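Local structure of putative restriction endonuclease domain-containing protein (3OT2) at residues I82-W87 against W108-L113; T134-L139 against V149-Q154; C71-H76 against L103-W108. The protein is of unknown function but is probably a nuclease of the Uma2 (DUF820) family, with a PD-(D/E)XK-type fold. All coordinates share one frame; numbering follows the deposited sequence.

Contact 1. Residues I82-W87 against W108-L113; sequences ISVFIW and WTIEIL
Val84 N donates to Trp108 O at 2.8 Å, and Val84 O takes a longer bond of 3.1 Å back from Trp108 N. Ile82 and Ile110 repeat the exchange, with Ile110 N 2.9 Å from Ile82 O and Ile82 N giving its hydrogen to Ile110 O. Between them Ser83 and Thr109 form the non-hydrogen-bonded pair, their side chains on the face opposite that of Ile82, Val84, Trp108 and Ile110. The two strands are antiparallel neighbours within the mixed sheet of a PD-(D/E)XK-type core. Asp81 ties them further, through OD2 to Ile112 N and N to Glu111 OE1; an aspartate beside one strand and a glutamate on the next recall the clan's acidic positions, though no active site is established here. Beta-branched residues suit such extended chain. Ile82 CB meets Ile110 CB at 4.0 Å, and Ile82 CD1 reaches Ile112 CD1 at 4.2 Å where the two side chains cross obliquely. Val84 lies side by side with Trp108: its CG2, anti to the carbonyl carbon, stands 3.9 Å from Trp108 CE3. Ile110 CD1 covers one face of the same indole toward its rim, and Trp138 meets that ring edge-to-face. Helix 40-57 covers the isoleucines through Cys49, Val50 and Ile53.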
loop_
_atom_site.group_PDB
_atom_site.type_symbol
_atom_site.label_atom_id
_atom_site.label_comp_id
_atom_site.label_asym_id
_atom_site.label_seq_id
_atom_site.Cartn_x
_atom_site.Cartn_y
_atom_site.Cartn_z
ATOM N N ILE A 82 -0.169 -0.190 17.313
ATOM C CA ILE A 82 -1.040 -1.028 18.167
ATOM C C ILE A 82 -0.850 -2.470 17.751
ATOM O O ILE A 82 -0.923 -2.780 16.571
ATOM C CB ILE A 82 -2.536 -0.635 18.127
ATOM C CG1 ILE A 82 -2.743 0.862 18.446
ATOM C CG2 ILE A 82 -3.399 -1.537 19.048
ATOM C CD1 ILE A 82 -4.010 1.412 17.903
ATOM N N SER A 83 -0.607 -3.344 18.734
ATOM C CA SER A 83 -0.504 -4.790 18.563
ATOM C C SER A 83 -1.600 -5.454 19.372
ATOM O O SER A 83 -1.751 -5.156 20.556
ATOM C CB SER A 83 0.857 -5.269 19.061
ATOM O OG SER A 83 1.805 -4.967 18.065
ATOM N N VAL A 84 -2.355 -6.350 18.750
ATOM C CA VAL A 84 -3.436 -7.057 19.440
ATOM C C VAL A 84 -3.104 -8.553 19.436
ATOM O O VAL A 84 -2.816 -9.135 18.385
ATOM C CB VAL A 84 -4.853 -6.758 18.857
ATOM C CG1 VAL A 84 -5.943 -7.270 19.792
ATOM C CG2 VAL A 84 -5.055 -5.261 18.595
ATOM N N PHE A 85 -3.102 -9.161 20.631
ATOM C CA PHE A 85 -2.804 -10.598 20.781
ATOM C C PHE A 85 -3.949 -11.303 21.442
ATOM O O PHE A 85 -4.430 -10.815 22.462
ATOM C CB PHE A 85 -1.544 -10.798 21.666
ATOM C CG PHE A 85 -0.236 -10.412 21.023
ATOM C CD1 PHE A 85 0.221 -9.107 21.075
ATOM C CD2 PHE A 85 0.553 -11.366 20.391
ATOM C CE1 PHE A 85 1.427 -8.753 20.479
ATOM C CE2 PHE A 85 1.775 -11.014 19.816
ATOM C CZ PHE A 85 2.202 -9.710 19.862
ATOM N N ILE A 86 -4.353 -12.479 20.914
ATOM C CA ILE A 86 -5.387 -13.312 21.533
ATOM C C ILE A 86 -4.772 -13.820 22.854
ATOM O O ILE A 86 -3.529 -13.875 22.968
ATOM C CB ILE A 86 -5.937 -14.437 20.607
ATOM C CG1 ILE A 86 -4.873 -15.545 20.329
ATOM C CG2 ILE A 86 -6.521 -13.817 19.312
ATOM C CD1 ILE A 86 -5.363 -16.771 19.501
ATOM N N TRP A 87 -5.625 -14.125 23.860
ATOM C CA TRP A 87 -5.160 -14.453 25.199
ATOM C C TRP A 87 -4.151 -15.584 25.233
ATOM O O TRP A 87 -3.133 -15.423 25.898
ATOM C CB TRP A 87 -6.330 -14.780 26.132
ATOM C CG TRP A 87 -6.136 -14.216 27.512
ATOM C CD1 TRP A 87 -5.710 -14.892 28.619
ATOM C CD2 TRP A 87 -6.299 -12.843 27.913
ATOM N NE1 TRP A 87 -5.614 -14.028 29.686
ATOM C CE2 TRP A 87 -5.977 -12.766 29.281
ATOM C CE3 TRP A 87 -6.663 -11.663 27.243
ATOM C CZ2 TRP A 87 -6.045 -11.559 30.003
ATOM C CZ3 TRP A 87 -6.745 -10.478 27.962
ATOM C CH2 TRP A 87 -6.458 -10.439 29.331
ATOM N N TRP A 108 -3.329 -9.144 15.356
ATOM C CA TRP A 108 -3.877 -8.007 14.637
ATOM C C TRP A 108 -2.941 -6.810 14.828
ATOM O O TRP A 108 -2.672 -6.409 15.967
ATOM C CB TRP A 108 -5.307 -7.733 15.152
ATOM C CG TRP A 108 -6.057 -6.570 14.551
ATOM C CD1 TRP A 108 -5.815 -5.936 13.359
ATOM C CD2 TRP A 108 -7.262 -5.997 15.080
ATOM N NE1 TRP A 108 -6.760 -4.950 13.154
ATOM C CE2 TRP A 108 -7.675 -4.987 14.186
ATOM C CE3 TRP A 108 -8.028 -6.226 16.252
ATOM C CZ2 TRP A 108 -8.818 -4.204 14.425
ATOM C CZ3 TRP A 108 -9.168 -5.457 16.475
ATOM C CH2 TRP A 108 -9.539 -4.450 15.584
ATOM N N THR A 109 -2.392 -6.290 13.713
ATOM C CA THR A 109 -1.490 -5.142 13.770
ATOM C C THR A 109 -2.212 -3.915 13.221
ATOM O O THR A 109 -2.882 -4.001 12.199
ATOM C CB THR A 109 -0.128 -5.408 13.069
ATOM O OG1 THR A 109 0.701 -4.259 13.240
ATOM C CG2 THR A 109 -0.247 -5.658 11.554
ATOM N N ILE A 110 -2.087 -2.781 13.909
ATOM C CA ILE A 110 -2.701 -1.533 13.453
ATOM C C ILE A 110 -1.621 -0.469 13.366
ATOM O O ILE A 110 -0.925 -0.213 14.342
ATOM C CB ILE A 110 -3.887 -1.083 14.340
ATOM C CG1 ILE A 110 -4.994 -2.168 14.383
ATOM C CG2 ILE A 110 -4.438 0.268 13.870
ATOM C CD1 ILE A 110 -5.849 -2.097 15.555
ATOM N N GLU A 111 -1.473 0.121 12.169
ATOM C CA GLU A 111 -0.522 1.181 11.894
ATOM C C GLU A 111 -1.281 2.410 11.493
ATOM O O GLU A 111 -2.214 2.331 10.696
ATOM C CB GLU A 111 0.471 0.773 10.793
ATOM C CG GLU A 111 1.300 -0.456 11.147
ATOM C CD GLU A 111 2.460 -0.235 12.109
ATOM O OE1 GLU A 111 2.517 0.818 12.790
ATOM O OE2 GLU A 111 3.309 -1.142 12.200
ATOM N N ILE A 112 -0.906 3.539 12.056
ATOM C CA ILE A 112 -1.573 4.798 11.739
ATOM C C ILE A 112 -0.544 5.733 11.145
ATOM O O ILE A 112 0.476 6.003 11.780
ATOM C CB ILE A 112 -2.267 5.403 12.995
ATOM C CG1 ILE A 112 -3.250 4.395 13.629
ATOM C CG2 ILE A 112 -2.987 6.713 12.660
ATOM C CD1 ILE A 112 -3.218 4.434 15.171
ATOM N N LEU A 113 -0.809 6.223 9.925
ATOM C CA LEU A 113 0.095 7.172 9.275
ATOM C C LEU A 113 0.111 8.513 9.976
ATOM O O LEU A 113 -0.877 8.937 10.578
ATOM C CB LEU A 113 -0.283 7.387 7.799
ATOM C CG LEU A 113 -0.214 6.161 6.880
ATOM C CD1 LEU A 113 -0.631 6.558 5.486
ATOM C CD2 LEU A 113 1.199 5.539 6.887
#

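Contact 2. Residues T134-L139 against V149-Q154; sequences TQMGWL and VYRPQQ
Gly137 and Tyr150 trade backbone hydrogen bonds, Gly137 N to Tyr150 O and Tyr150 N to Gly137 O, both 2.8 Å. Having no side chain, Gly137 lets Tyr150 pack against bare backbone: Tyr150 CB sits 3.7 Å from Gly137 O, and that oxygen lies at the ring edge, in plane. Beyond, the phenol leans on Thr123, Ile126 and Leu130 of helix 119-131. On the other face Val149 stands between two larger neighbours, one branch for each. Its CG1, anti to the backbone N (chi1 169°), meets Met136 CE at 4.0 Å, while CG2 lies 3.9 Å from Trp138 CD1, the indole alongside and its NE1 bound to Pro167 O. Met136, present as selenomethionine, runs extended to SE and bends there (chi3 -76°), carrying CE over one face of the Arg151 guanidinium, a doubtful contact because the arginine is modelled in two conformers; Arg151 NH1 forms a salt bridge with Glu157 OE1. Pro152, second residue of the type II turn from Arg151 to Gln154, brings CD 3.3 Å from Gln135 O. Gly137-Tyr150 is the hydrogen-bonded pair and Trp138-Val149 the non-hydrogen-bonded one, the antiparallel pairing of the beta hairpin of strands 136-141 and 146-150.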
loop_
_atom_site.group_PDB
_atom_site.type_symbol
_atom_site.label_atom_id
_atom_site.label_comp_id
_atom_site.label_asym_id
_atom_site.label_seq_id
_atom_site.Cartn_x
_atom_site.Cartn_y
_atom_site.Cartn_z
ATOM N N THR A 134 0.248 -13.219 11.461
ATOM C CA THR A 134 -0.748 -12.201 11.815
ATOM C C THR A 134 -2.040 -12.478 11.032
ATOM O O THR A 134 -1.994 -12.814 9.850
ATOM C CB THR A 134 -0.178 -10.809 11.582
ATOM O OG1 THR A 134 0.939 -10.643 12.463
ATOM C CG2 THR A 134 -1.190 -9.688 11.829
ATOM N N GLN A 135 -3.192 -12.379 11.718
ATOM C CA GLN A 135 -4.487 -12.623 11.091
ATOM C C GLN A 135 -4.907 -11.435 10.265
ATOM O O GLN A 135 -5.529 -11.615 9.228
ATOM C CB GLN A 135 -5.587 -12.913 12.137
ATOM C CG GLN A 135 -5.250 -13.998 13.166
ATOM C CD GLN A 135 -6.382 -14.206 14.154
ATOM O OE1 GLN A 135 -7.576 -14.027 13.842
ATOM N NE2 GLN A 135 -6.034 -14.646 15.372
HETATM N N MSE A 136 -4.652 -10.219 10.750
HETATM C CA MSE A 136 -5.094 -9.019 10.039
HETATM C C MSE A 136 -4.185 -7.840 10.300
HETATM O O MSE A 136 -3.684 -7.656 11.408
HETATM C CB MSE A 136 -6.545 -8.642 10.460
HETATM C CG MSE A 136 -7.094 -7.417 9.686
HETATM SE SE MSE A 136 -8.929 -7.006 10.152
HETATM C CE MSE A 136 -9.832 -8.418 9.158
ATOM N N GLY A 137 -4.033 -7.019 9.272
ATOM C CA GLY A 137 -3.341 -5.747 9.363
ATOM C C GLY A 137 -4.288 -4.629 8.987
ATOM O O GLY A 137 -5.112 -4.787 8.083
ATOM N N TRP A 138 -4.220 -3.513 9.720
ATOM C CA TRP A 138 -4.921 -2.276 9.406
ATOM C C TRP A 138 -3.916 -1.185 9.136
ATOM O O TRP A 138 -3.028 -0.959 9.962
ATOM C CB TRP A 138 -5.807 -1.793 10.583
ATOM C CG TRP A 138 -7.211 -2.327 10.680
ATOM C CD1 TRP A 138 -7.753 -3.396 10.030
ATOM C CD2 TRP A 138 -8.216 -1.845 11.572
ATOM N NE1 TRP A 138 -9.064 -3.563 10.408
ATOM C CE2 TRP A 138 -9.379 -2.612 11.350
ATOM C CE3 TRP A 138 -8.263 -0.784 12.501
ATOM C CZ2 TRP A 138 -10.584 -2.358 12.025
ATOM C CZ3 TRP A 138 -9.454 -0.528 13.164
ATOM C CH2 TRP A 138 -10.597 -1.313 12.928
ATOM N N LEU A 139 -4.060 -0.494 8.009
ATOM C CA LEU A 139 -3.255 0.686 7.715
ATOM C C LEU A 139 -4.239 1.843 7.669
ATOM O O LEU A 139 -5.051 1.933 6.743
ATOM C CB LEU A 139 -2.407 0.568 6.426
ATOM C CG LEU A 139 -1.652 1.852 6.006
ATOM C CD1 LEU A 139 -0.837 2.428 7.143
ATOM C CD2 LEU A 139 -0.771 1.595 4.817
ATOM N N VAL A 149 -7.150 -2.791 4.649
ATOM C CA VAL A 149 -7.256 -4.037 5.416
ATOM C C VAL A 149 -6.441 -5.118 4.703
ATOM O O VAL A 149 -6.670 -5.408 3.524
ATOM C CB VAL A 149 -8.734 -4.448 5.635
ATOM C CG1 VAL A 149 -8.833 -5.873 6.197
ATOM C CG2 VAL A 149 -9.441 -3.459 6.565
ATOM N N TYR A 150 -5.516 -5.731 5.446
ATOM C CA TYR A 150 -4.618 -6.769 4.970
ATOM C C TYR A 150 -4.912 -8.117 5.647
ATOM O O TYR A 150 -4.901 -8.185 6.863
ATOM C CB TYR A 150 -3.174 -6.354 5.292
ATOM C CG TYR A 150 -2.685 -5.149 4.526
ATOM C CD1 TYR A 150 -2.930 -3.856 4.985
ATOM C CD2 TYR A 150 -1.952 -5.298 3.354
ATOM C CE1 TYR A 150 -2.460 -2.743 4.288
ATOM C CE2 TYR A 150 -1.482 -4.190 2.648
ATOM C CZ TYR A 150 -1.750 -2.917 3.112
ATOM O OH TYR A 150 -1.284 -1.844 2.398
ATOM N N ARG A 151 -5.165 -9.168 4.847
ATOM C CA ARG A 151 -5.404 -10.534 5.317
ATOM C C ARG A 151 -4.441 -11.464 4.591
ATOM O O ARG A 151 -4.073 -11.158 3.443
ATOM C CB ARG A 151 -6.856 -10.965 5.076
ATOM C CG ARG A 151 -7.901 -10.224 5.898
ATOM C CD ARG A 151 -9.239 -10.685 5.397
ATOM N NE ARG A 151 -10.339 -10.414 6.301
ATOM C CZ ARG A 151 -11.380 -9.629 6.026
ATOM N NH1 ARG A 151 -11.431 -8.956 4.879
ATOM N NH2 ARG A 151 -12.375 -9.509 6.894
ATOM N N PRO A 152 -3.974 -12.575 5.210
ATOM C CA PRO A 152 -3.019 -13.441 4.497
ATOM C C PRO A 152 -3.577 -13.969 3.183
ATOM O O PRO A 152 -4.733 -14.381 3.116
ATOM C CB PRO A 152 -2.773 -14.592 5.486
ATOM C CG PRO A 152 -3.143 -14.062 6.788
ATOM C CD PRO A 152 -4.272 -13.131 6.555
ATOM N N GLN A 153 -2.751 -13.894 2.126
ATOM C CA GLN A 153 -3.025 -14.385 0.777
ATOM C C GLN A 153 -4.285 -13.746 0.153
ATOM O O GLN A 153 -4.885 -14.323 -0.747
ATOM C CB GLN A 153 -3.141 -15.930 0.763
ATOM C CG GLN A 153 -1.806 -16.666 0.817
ATOM C CD GLN A 153 -1.251 -16.732 2.215
ATOM O OE1 GLN A 153 -1.828 -17.357 3.118
ATOM N NE2 GLN A 153 -0.125 -16.071 2.424
ATOM N N GLN A 154 -4.649 -12.546 0.584
ATOM C CA GLN A 154 -5.810 -11.855 0.010
ATOM C C GLN A 154 -5.394 -10.491 -0.475
ATOM O O GLN A 154 -4.563 -9.857 0.155
ATOM C CB GLN A 154 -6.933 -11.723 1.065
ATOM C CG GLN A 154 -7.701 -13.035 1.301
ATOM C CD GLN A 154 -8.881 -12.869 2.243
ATOM O OE1 GLN A 154 -9.035 -13.616 3.221
ATOM N NE2 GLN A 154 -9.762 -11.896 1.967
#

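Contact 3. Residues C71-H76 against L103-W108; sequences CTFGDH and LIAPDW
A short beta hairpin, strands 71-73 and 76-78 joined by the type I' turn of Phe73 to His76, packs against the loop that leads into strand 108-112, and Phe73 with Ala105 is its main point of contact. Ala105 CB sits over the centre of the Phe73 ring in a CH-pi contact, 3.7 Å from the centroid and 13° off the ring normal. The small methyl suits this place because it lets the loop backbone follow it in, Ala105 CA coming 3.5 Å from Phe73 CE1. Further along, Cys71 SG rests 4.0 Å from Pro106 CG, and both residues also touch Ser83 of strand 82-86. At the outer end Leu103 CA lies 3.1 Å from Thr72 O in a CA-H...O contact, and Leu103 CD2 approaches Thr72 CB. Thr72 OG1 is hydrogen-bonded to Ser77 OG. Ile104 O is buried with no polar partner in the model; Phe73 CD1, at 3.5 Å, and Cys71 CB lie against it. The two segments are thus joined by shape and dispersion with weak C-H...O help, and between them sits an unpaired buried carbonyl among apolar contacts, likely to carry some desolvation cost.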
loop_
_atom_site.group_PDB
_atom_site.type_symbol
_atom_site.label_atom_id
_atom_site.label_comp_id
_atom_site.label_asym_id
_atom_site.label_seq_id
_atom_site.Cartn_x
_atom_site.Cartn_y
_atom_site.Cartn_z
ATOM N N CYS A 71 7.741 -6.172 18.887
ATOM C CA CYS A 71 7.523 -7.525 18.393
ATOM C C CYS A 71 8.717 -7.919 17.552
ATOM O O CYS A 71 8.995 -7.267 16.543
ATOM C CB CYS A 71 6.213 -7.616 17.615
ATOM S SG CYS A 71 4.743 -7.323 18.637
ATOM N N THR A 72 9.461 -8.946 18.001
ATOM C CA THR A 72 10.674 -9.409 17.324
ATOM C C THR A 72 10.441 -10.806 16.759
ATOM O O THR A 72 10.282 -11.755 17.521
ATOM C CB THR A 72 11.874 -9.355 18.284
ATOM O OG1 THR A 72 11.982 -8.029 18.792
ATOM C CG2 THR A 72 13.205 -9.760 17.613
ATOM N N PHE A 73 10.465 -10.935 15.418
ATOM C CA PHE A 73 10.237 -12.208 14.736
ATOM C C PHE A 73 10.692 -12.095 13.282
ATOM O O PHE A 73 10.764 -10.990 12.740
ATOM C CB PHE A 73 8.737 -12.608 14.812
ATOM C CG PHE A 73 7.809 -11.562 14.238
ATOM C CD1 PHE A 73 7.320 -10.529 15.034
ATOM C CD2 PHE A 73 7.465 -11.578 12.893
ATOM C CE1 PHE A 73 6.487 -9.550 14.499
ATOM C CE2 PHE A 73 6.614 -10.605 12.360
ATOM C CZ PHE A 73 6.143 -9.596 13.163
ATOM N N GLY A 74 10.974 -13.240 12.671
ATOM C CA GLY A 74 11.402 -13.353 11.278
ATOM C C GLY A 74 12.558 -12.457 10.882
ATOM O O GLY A 74 12.541 -11.890 9.785
ATOM N N ASP A 75 13.557 -12.319 11.784
ATOM C CA ASP A 75 14.789 -11.521 11.643
ATOM C C ASP A 75 14.520 -9.988 11.671
ATOM O O ASP A 75 15.405 -9.191 11.323
ATOM C CB ASP A 75 15.601 -11.917 10.390
ATOM C CG ASP A 75 17.049 -11.452 10.398
ATOM O OD1 ASP A 75 17.727 -11.629 11.439
ATOM O OD2 ASP A 75 17.498 -10.885 9.368
ATOM N N HIS A 76 13.322 -9.577 12.131
ATOM C CA HIS A 76 12.957 -8.162 12.260
ATOM C C HIS A 76 12.562 -7.859 13.686
ATOM O O HIS A 76 12.080 -8.751 14.385
ATOM C CB HIS A 76 11.774 -7.783 11.325
ATOM C CG HIS A 76 12.057 -7.811 9.843
ATOM N ND1 HIS A 76 11.181 -7.224 8.937
ATOM C CD2 HIS A 76 13.079 -8.379 9.151
ATOM C CE1 HIS A 76 11.696 -7.457 7.737
ATOM N NE2 HIS A 76 12.830 -8.156 7.816
ATOM N N LEU A 103 8.349 -12.433 21.214
ATOM C CA LEU A 103 9.112 -12.978 20.090
ATOM C C LEU A 103 8.187 -13.548 19.003
ATOM O O LEU A 103 8.582 -14.429 18.232
ATOM C CB LEU A 103 10.113 -14.046 20.589
ATOM C CG LEU A 103 11.198 -13.557 21.562
ATOM C CD1 LEU A 103 11.945 -14.732 22.170
ATOM C CD2 LEU A 103 12.170 -12.603 20.879
ATOM N N ILE A 104 6.967 -13.001 18.909
ATOM C CA ILE A 104 5.941 -13.480 17.981
ATOM C C ILE A 104 5.210 -12.306 17.314
ATOM O O ILE A 104 5.234 -11.186 17.816
ATOM C CB ILE A 104 4.932 -14.427 18.711
ATOM C CG1 ILE A 104 4.341 -13.775 19.986
ATOM C CG2 ILE A 104 5.553 -15.822 19.018
ATOM C CD1 ILE A 104 3.045 -14.367 20.424
ATOM N N ALA A 105 4.551 -12.583 16.189
ATOM C CA ALA A 105 3.786 -11.605 15.437
ATOM C C ALA A 105 2.436 -11.338 16.130
ATOM O O ALA A 105 1.855 -12.287 16.668
ATOM C CB ALA A 105 3.573 -12.094 14.010
ATOM N N PRO A 106 1.897 -10.090 16.109
ATOM C CA PRO A 106 0.559 -9.865 16.711
ATOM C C PRO A 106 -0.528 -10.616 15.953
ATOM O O PRO A 106 -0.338 -10.943 14.790
ATOM C CB PRO A 106 0.339 -8.345 16.581
ATOM C CG PRO A 106 1.651 -7.769 16.138
ATOM C CD PRO A 106 2.422 -8.867 15.471
ATOM N N ASP A 107 -1.683 -10.857 16.573
ATOM C CA ASP A 107 -2.803 -11.452 15.837
ATOM C C ASP A 107 -3.411 -10.395 14.927
ATOM O O ASP A 107 -3.916 -10.692 13.850
ATOM C CB ASP A 107 -3.852 -11.990 16.826
ATOM C CG ASP A 107 -3.369 -13.266 17.448
ATOM O OD1 ASP A 107 -3.462 -14.317 16.774
ATOM O OD2 ASP A 107 -2.768 -13.197 18.553
ATOM N N TRP A 108 -3.329 -9.144 15.356
ATOM C CA TRP A 108 -3.877 -8.007 14.637
ATOM C C TRP A 108 -2.941 -6.810 14.828
ATOM O O TRP A 108 -2.672 -6.409 15.967
ATOM C CB TRP A 108 -5.307 -7.733 15.152
ATOM C CG TRP A 108 -6.057 -6.570 14.551
ATOM C CD1 TRP A 108 -5.815 -5.936 13.359
ATOM C CD2 TRP A 108 -7.262 -5.997 15.080
ATOM N NE1 TRP A 108 -6.760 -4.950 13.154
ATOM C CE2 TRP A 108 -7.675 -4.987 14.186
ATOM C CE3 TRP A 108 -8.028 -6.226 16.252
ATOM C CZ2 TRP A 108 -8.818 -4.204 14.425
ATOM C CZ3 TRP A 108 -9.168 -5.457 16.475
ATOM C CH2 TRP A 108 -9.539 -4.450 15.584
#

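All three contacts are mainly buried, but contact 1 lies close to the centre of the chain, whereas contacts 2 and 3 are each centred about 11 Å from it and have margins nearer the surface, the turn after Arg151 in one and Leu103 in the other. Contacts 1 and 2 belong to one sheet: strands 108-112 and 136-141 are parallel neighbours, so Thr109 O and Glu111 N bond to Trp138 N and O. Contact 3 shares Trp108 with contact 1 but holds the loop before it, and Asp107 OD2 bonds Ile86 N where Asp107 and Trp108 form a classic bulge opposite Val84. Backbone pairing organises contacts 1 and 2; contact 3 relies on aromatic and apolar packing.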